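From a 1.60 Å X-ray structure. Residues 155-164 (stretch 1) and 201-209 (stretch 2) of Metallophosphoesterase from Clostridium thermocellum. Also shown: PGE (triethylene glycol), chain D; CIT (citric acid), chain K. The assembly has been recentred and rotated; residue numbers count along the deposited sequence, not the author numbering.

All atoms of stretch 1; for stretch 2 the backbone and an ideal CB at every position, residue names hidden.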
ATOM      1  N   HIS A 155       5.249   2.225   2.715  1.00 15.85           N
ATOM      2  CA  HIS A 155       4.637   0.927   3.071  1.00 16.02           C
ATOM      3  C   HIS A 155       5.099   0.430   4.435  1.00 18.20           C
ATOM      4  O   HIS A 155       4.253   0.189   5.321  1.00 17.16           O
ATOM      5  CB  HIS A 155       4.943  -0.116   1.997  1.00 16.49           C
ATOM      6  CG  HIS A 155       4.391  -1.442   2.316  1.00 15.57           C
ATOM      7  ND1 HIS A 155       3.035  -1.705   2.243  1.00 17.78           N
ATOM      8  CD2 HIS A 155       4.981  -2.568   2.758  1.00 18.58           C
ATOM      9  CE1 HIS A 155       2.819  -2.954   2.621  1.00 20.36           C
ATOM     10  NE2 HIS A 155       3.986  -3.507   2.929  1.00 19.48           N
ATOM     11  N   ALA A 156       6.400   0.240   4.612  1.00 17.69           N
ATOM     12  CA  ALA A 156       6.903  -0.292   5.881  1.00 21.77           C
ATOM     13  C   ALA A 156       7.233   0.775   6.887  1.00 21.65           C
ATOM     14  O   ALA A 156       7.686   0.468   7.988  1.00 26.72           O
ATOM     15  CB  ALA A 156       8.129  -1.223   5.637  1.00 19.25           C
ATOM     16  N   GLY A 157       7.002   2.036   6.558  1.00 20.02           N
ATOM     17  CA  GLY A 157       7.425   3.149   7.412  1.00 23.06           C
ATOM     18  C   GLY A 157       8.653   3.871   6.861  1.00 22.62           C
ATOM     19  O   GLY A 157       9.174   3.505   5.815  1.00 21.26           O
ATOM     20  N   MET A 158       9.042   4.938   7.526  1.00 22.44           N
ATOM     21  CA  MET A 158      10.229   5.674   7.114  1.00 22.60           C
ATOM     22  C   MET A 158      10.782   6.407   8.347  1.00 25.76           C
ATOM     23  O   MET A 158      10.208   7.404   8.814  1.00 28.39           O
ATOM     24  CB  MET A 158       9.917   6.636   5.961  1.00 30.34           C
ATOM     25  CG  MET A 158      11.189   7.200   5.270  1.00 27.59           C
ATOM     26  SD  MET A 158      12.256   5.911   4.681  1.00 28.97           S
ATOM     27  CE  MET A 158      11.246   5.157   3.389  1.00 26.50           C
ATOM     28  N   LYS A 159      11.902   5.912   8.876  1.00 33.18           N
ATOM     29  CA  LYS A 159      12.512   6.581  10.015  1.00 32.22           C
ATOM     30  C   LYS A 159      13.030   7.974   9.617  1.00 31.85           C
ATOM     31  O   LYS A 159      13.247   8.236   8.431  1.00 29.34           O
ATOM     32  CB  LYS A 159      13.625   5.717  10.613  1.00 35.69           C
ATOM     33  CG  LYS A 159      14.724   5.395   9.676  1.00 31.83           C
ATOM     34  CD  LYS A 159      15.849   4.714  10.519  1.00 34.53           C
ATOM     35  CE  LYS A 159      16.902   4.037   9.700  1.00 43.97           C
ATOM     36  NZ  LYS A 159      17.985   3.480  10.592  1.00 42.42           N
ATOM     37  N   GLU A 160      13.152   8.876  10.603  1.00 30.89           N
ATOM     38  CA  GLU A 160      13.422  10.293  10.346  1.00 35.59           C
ATOM     39  C   GLU A 160      14.591  10.582   9.411  1.00 39.75           C
ATOM     40  O   GLU A 160      14.464  11.377   8.477  1.00 37.46           O
ATOM     41  CB  GLU A 160      13.633  11.034  11.661  1.00 39.16           C
ATOM     42  CG  GLU A 160      13.907  12.512  11.460  1.00 42.92           C
ATOM     43  CD  GLU A 160      13.895  13.287  12.750  1.00 63.67           C
ATOM     44  OE1 GLU A 160      13.739  12.671  13.834  1.00 45.50           O
ATOM     45  OE2 GLU A 160      14.025  14.525  12.672  1.00 43.95           O
ATOM     46  N   GLU A 161      15.723   9.920   9.679  1.00 39.13           N
ATOM     47  CA  GLU A 161      16.976  10.119   8.956  1.00 43.48           C
ATOM     48  C   GLU A 161      16.835   9.895   7.447  1.00 37.55           C
ATOM     49  O   GLU A 161      17.601  10.442   6.669  1.00 42.73           O
ATOM     50  CB  GLU A 161      18.055   9.171   9.542  1.00 43.94           C
ATOM     51  CG  GLU A 161      19.409   9.151   8.837  1.00 89.21           C
ATOM     52  CD  GLU A 161      20.302   7.956   9.251  1.00 70.47           C
ATOM     53  OE1 GLU A 161      19.892   7.149  10.121  1.00 78.82           O
ATOM     54  OE2 GLU A 161      21.427   7.830   8.694  1.00 87.02           O
ATOM     55  N   PHE A 162      15.853   9.086   7.035  1.00 30.80           N
ATOM     56  CA  PHE A 162      15.778   8.637   5.652  1.00 29.75           C
ATOM     57  C   PHE A 162      14.683   9.431   4.901  1.00 34.06           C
ATOM     58  O   PHE A 162      14.565   9.365   3.686  1.00 33.63           O
ATOM     59  CB  PHE A 162      15.336   7.169   5.615  1.00 30.40           C
ATOM     60  CG  PHE A 162      16.402   6.169   5.942  1.00 39.03           C
ATOM     61  CD1 PHE A 162      17.689   6.536   6.338  1.00 34.03           C
ATOM     62  CD2 PHE A 162      16.111   4.836   5.820  1.00 31.05           C
ATOM     63  CE1 PHE A 162      18.627   5.564   6.623  1.00 42.52           C
ATOM     64  CE2 PHE A 162      17.045   3.854   6.101  1.00 41.05           C
ATOM     65  CZ  PHE A 162      18.317   4.215   6.491  1.00 42.54           C
ATOM     66  N   GLN A 163      13.847  10.137   5.642  1.00 30.20           N
ATOM     67  CA  GLN A 163      12.763  10.867   4.995  1.00 33.93           C
ATOM     68  C   GLN A 163      13.274  11.888   4.004  1.00 40.28           C
ATOM     69  O   GLN A 163      14.162  12.693   4.294  1.00 36.30           O
ATOM     70  CB  GLN A 163      11.832  11.517   6.002  1.00 29.58           C
ATOM     71  CG  GLN A 163      11.052  10.494   6.841  1.00 38.48           C
ATOM     72  CD  GLN A 163      10.317  11.160   7.973  1.00 31.37           C
ATOM     73  OE1 GLN A 163      10.324  12.371   8.078  1.00 34.79           O
ATOM     74  NE2 GLN A 163       9.720  10.370   8.858  1.00 30.40           N
ATOM     75  N   GLY A 164      12.744  11.797   2.798  1.00 31.13           N
ATOM     76  CA  GLY A 164      13.139  12.717   1.762  1.00 35.12           C
ATOM     77  C   GLY A 164      14.374  12.286   1.008  1.00 32.91           C
ATOM     78  O   GLY A 164      14.775  12.954   0.070  1.00 39.87           O
ATOM     79  N   UNK A 201       9.366  15.000  12.943  1.00 39.62           N
ATOM     80  CA  UNK A 201       8.312  15.991  12.872  1.00 48.38           C
ATOM     81  C   UNK A 201       7.088  15.483  12.114  1.00 45.69           C
ATOM     82  O   UNK A 201       5.957  15.755  12.516  1.00 35.85           O
ATOM     83  CB  UNK A 201       8.843  17.265  12.212  1.00 48.38           C
ATOM     84  N   UNK A 202       7.318  14.776  11.009  1.00 39.17           N
ATOM     85  CA  UNK A 202       6.205  14.341  10.151  1.00 33.71           C
ATOM     86  C   UNK A 202       5.449  13.200  10.781  1.00 26.82           C
ATOM     87  O   UNK A 202       6.041  12.280  11.355  1.00 33.31           O
ATOM     88  CB  UNK A 202       6.713  13.923   8.770  1.00 33.71           C
ATOM     89  N   UNK A 203       4.135  13.252  10.663  1.00 24.18           N
ATOM     90  CA  UNK A 203       3.330  12.095  10.982  1.00 23.93           C
ATOM     91  C   UNK A 203       3.599  11.034   9.907  1.00 24.28           C
ATOM     92  O   UNK A 203       3.498  11.344   8.719  1.00 23.44           O
ATOM     93  CB  UNK A 203       1.845  12.456  11.063  1.00 23.93           C
ATOM     94  N   UNK A 204       3.927   9.788  10.298  1.00 22.99           N
ATOM     95  CA  UNK A 204       4.175   8.754   9.297  1.00 21.16           C
ATOM     96  C   UNK A 204       3.029   7.787   9.332  1.00 21.18           C
ATOM     97  O   UNK A 204       2.788   7.148  10.351  1.00 19.96           O
ATOM     98  CB  UNK A 204       5.504   8.035   9.537  1.00 21.16           C
ATOM     99  N   UNK A 205       2.322   7.676   8.205  1.00 19.78           N
ATOM    100  CA  UNK A 205       1.221   6.695   8.097  1.00 16.71           C
ATOM    101  C   UNK A 205       1.761   5.585   7.190  1.00 17.53           C
ATOM    102  O   UNK A 205       2.241   5.850   6.082  1.00 18.15           O
ATOM    103  CB  UNK A 205      -0.063   7.314   7.541  1.00 16.71           C
ATOM    104  N   UNK A 206       1.685   4.355   7.677  1.00 16.80           N
ATOM    105  CA  UNK A 206       2.303   3.234   6.993  1.00 15.03           C
ATOM    106  C   UNK A 206       1.497   1.975   7.212  1.00 17.92           C
ATOM    107  O   UNK A 206       0.472   2.026   7.908  1.00 17.72           O
ATOM    108  CB  UNK A 206       3.743   3.034   7.469  1.00 15.03           C
ATOM    109  N   UNK A 207       1.916   0.863   6.594  1.00 17.69           N
ATOM    110  CA  UNK A 207       1.129  -0.366   6.657  1.00 18.35           C
ATOM    111  C   UNK A 207       2.077  -1.564   6.617  1.00 17.69           C
ATOM    112  O   UNK A 207       2.153  -2.257   5.579  1.00 18.43           O
ATOM    113  CB  UNK A 207       0.118  -0.431   5.510  1.00 18.35           C
ATOM    114  N   UNK A 208       2.797  -1.803   7.710  1.00 22.28           N
ATOM    115  CA  UNK A 208       3.810  -2.840   7.678  1.00 20.70           C
ATOM    116  C   UNK A 208       3.248  -4.173   8.104  1.00 21.05           C
ATOM    117  O   UNK A 208       2.486  -4.769   7.361  1.00 22.45           O
ATOM    118  CB  UNK A 208       4.992  -2.461   8.572  1.00 20.70           C
ATOM    119  N   UNK A 209       3.639  -4.705   9.258  1.00 24.58           N
ATOM    120  CA  UNK A 209       3.065  -5.995   9.616  1.00 23.43           C
ATOM    121  C   UNK A 209       1.590  -5.759  10.003  1.00 21.72           C
ATOM    122  O   UNK A 209       1.224  -4.769  10.663  1.00 26.42           O
ATOM    123  CB  UNK A 209       3.847  -6.652  10.755  1.00 23.43           C
TER
HETATM  124  C1  PGE D 502      12.364  16.338   2.429  0.72 47.69           C
HETATM  125  O1  PGE D 502      11.443  15.935   1.386  0.72 47.96           O
HETATM  126  C2  PGE D 502      12.281  15.496   3.706  0.72 47.78           C
HETATM  127  O2  PGE D 502      11.539  16.151   4.743  0.72 46.78           O
HETATM  128  C3  PGE D 502      11.488  15.355   5.945  0.72 45.84           C
HETATM  129  C4  PGE D 502      10.100  15.221   6.598  0.72 42.88           C
HETATM  130  O4  PGE D 502       9.838  14.185  10.106  0.72 36.93           O
HETATM  131  C6  PGE D 502      10.290  15.224   9.241  0.72 37.70           C
HETATM  132  C5  PGE D 502       9.193  16.071   8.617  0.72 38.87           C
HETATM  133  O3  PGE D 502       9.568  16.389   7.281  0.72 41.10           O
HETATM  134  C1  CIT K 509       3.723  -6.385   4.890  1.00 27.76           C
HETATM  135  O1  CIT K 509       2.507  -6.099   4.558  1.00 25.62           O
HETATM  136  O2  CIT K 509       4.583  -5.504   4.584  1.00 26.16           O
HETATM  137  C2  CIT K 509       4.087  -7.678   5.586  1.00 27.11           C
HETATM  138  C3  CIT K 509       3.782  -8.894   4.699  1.00 27.53           C
HETATM  139  O7  CIT K 509       4.455  -8.579   3.436  1.00 27.83           O
HETATM  140  C4  CIT K 509       4.537  -9.915   5.561  1.00 28.49           C
HETATM  141  C5  CIT K 509       4.296 -10.974   4.510  1.00 31.58           C
HETATM  142  O3  CIT K 509       3.749 -11.277   3.425  1.00 35.07           O
HETATM  143  O4  CIT K 509       4.881 -12.021   4.904  1.00 39.43           O
HETATM  144  C6  CIT K 509       2.270  -9.018   4.450  1.00 27.05           C
HETATM  145  O5  CIT K 509       1.871  -8.720   3.299  1.00 26.82           O
HETATM  146  O6  CIT K 509       1.580  -9.343   5.474  1.00 27.49           O

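Position 201 has its CA-to-CB bond sideways to stretch 1, and its ideal CB meets nothing of that stretch within 5.5 Å. Many residues would serve, long polar ones included. It is Lys 201, whose side chain leads away; its backbone N donates to a water O at 2.8 Å, and that O donates to Glu 160 OE2 at 2.7 Å.

At position 202 the CB points toward stretch 1 and lies 4.0 Å from Gln 163 OE1, with the triethylene glycol close by. A small side chain suits this space. Ala 202 fills it, and its N donates to PGE O4 at 2.7 Å; O4 donates to Gln 163 OE1 at 2.8 Å, so the glycol bridges the stretches.

Position 203 points away, and stretch 1 places no demand on it; the residue is Leu 203.

Position 204 points toward stretch 1 again, as alternation along a strand predicts. Its ideal CB is 4.8 Å from Met 158 O and 4.9 Å from Gln 163 NE2. These two atoms already hydrogen-bond each other, NE2 donating to Met 158 O at 3.0 Å, so a polar group is not required, and a medium aliphatic side chain would pack well. Val 204 does so: CG2 lies 3.5 Å from Gln 163 NE2, while CG1 reaches 4.0 Å from Met 158 N.

Position 205 turns away, so stretch 1 leaves the choice open; it is Val 205.

Position 206 faces the turn at close range: its ideal CB is 3.5 Å from Gly 157 N and 3.6 Å from His 155 O. A side chain that turns past the backbone, such as an aromatic ring or a branched aliphatic one, would suit. Tyr 206, with chi1 in p, lays its ring beside the turn, CD2 3.6 Å from Ala 156 O.

Position 207 has phi/psi of -148/73, which do not by themselves demand glycine. A small residue is plausible. Gly 207 works through its backbone, N donating to His 155 O at 2.7 Å, while its O lies over one face of the His 155 ring.

At position 208 CB points sideways, 3.9 Å from Ala 156 CA; a flat ring could cover the alanine methyl. His 208 does: Ala 156 CB sits 3.6 Å from the ring centroid, nearly on its normal. Its ND1 also donates a weak bond to CIT O2 at 3.4 Å.

Position 209 points away, leaving the choice open; it is Thr 209.

Stretch 2 (201-209) KALVVYGHT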
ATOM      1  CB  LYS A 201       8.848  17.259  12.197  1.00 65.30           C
ATOM      2  CG  LYS A 201       7.781  18.124  11.523  1.00 61.70           C
ATOM      3  CD  LYS A 201       8.409  19.120  10.547  1.00 84.46           C
ATOM      4  CE  LYS A 201       7.362  19.842   9.714  1.00 47.48           C
ATOM      5  NZ  LYS A 201       8.013  20.466   8.520  1.00 83.69           N
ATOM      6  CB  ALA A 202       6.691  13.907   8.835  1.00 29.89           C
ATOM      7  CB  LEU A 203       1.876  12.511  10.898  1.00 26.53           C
ATOM      8  CG  LEU A 203       0.823  11.400  10.892  1.00 27.50           C
ATOM      9  CD1 LEU A 203       0.811  10.671  12.215  1.00 34.00           C
ATOM     10  CD2 LEU A 203      -0.567  12.014  10.616  1.00 26.35           C
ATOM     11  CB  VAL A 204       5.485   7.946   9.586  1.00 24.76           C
ATOM     12  CG1 VAL A 204       5.766   6.964   8.457  1.00 22.84           C
ATOM     13  CG2 VAL A 204       6.652   8.923   9.834  1.00 23.23           C
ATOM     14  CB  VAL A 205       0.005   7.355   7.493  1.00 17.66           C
ATOM     15  CG1 VAL A 205      -1.160   6.384   7.424  1.00 19.95           C
ATOM     16  CG2 VAL A 205      -0.391   8.607   8.311  1.00 20.27           C
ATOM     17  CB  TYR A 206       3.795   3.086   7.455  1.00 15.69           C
ATOM     18  CG  TYR A 206       3.952   2.616   8.892  1.00 19.96           C
ATOM     19  CD1 TYR A 206       3.729   3.472   9.976  1.00 21.07           C
ATOM     20  CD2 TYR A 206       4.382   1.328   9.136  1.00 20.58           C
ATOM     21  CE1 TYR A 206       3.867   3.012  11.275  1.00 22.99           C
ATOM     22  CE2 TYR A 206       4.530   0.843  10.426  1.00 23.48           C
ATOM     23  CZ  TYR A 206       4.249   1.700  11.489  1.00 23.63           C
ATOM     24  OH  TYR A 206       4.407   1.246  12.763  1.00 27.43           O
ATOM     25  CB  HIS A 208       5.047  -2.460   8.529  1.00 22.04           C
ATOM     26  CG  HIS A 208       6.262  -3.278   8.209  1.00 26.28           C
ATOM     27  ND1 HIS A 208       6.347  -4.139   7.137  1.00 28.52           N
ATOM     28  CD2 HIS A 208       7.469  -3.303   8.822  1.00 25.25           C
ATOM     29  CE1 HIS A 208       7.557  -4.712   7.136  1.00 26.24           C
ATOM     30  NE2 HIS A 208       8.244  -4.211   8.136  1.00 29.05           N
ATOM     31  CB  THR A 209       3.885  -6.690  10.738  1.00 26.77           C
ATOM     32  OG1 THR A 209       3.855  -5.896  11.911  1.00 37.19           O
ATOM     33  CG2 THR A 209       5.303  -6.837  10.299  1.00 26.52           C
TER
HETATM   34  O   HOH W   1      11.808  15.784  11.711  1.00 46.43           O
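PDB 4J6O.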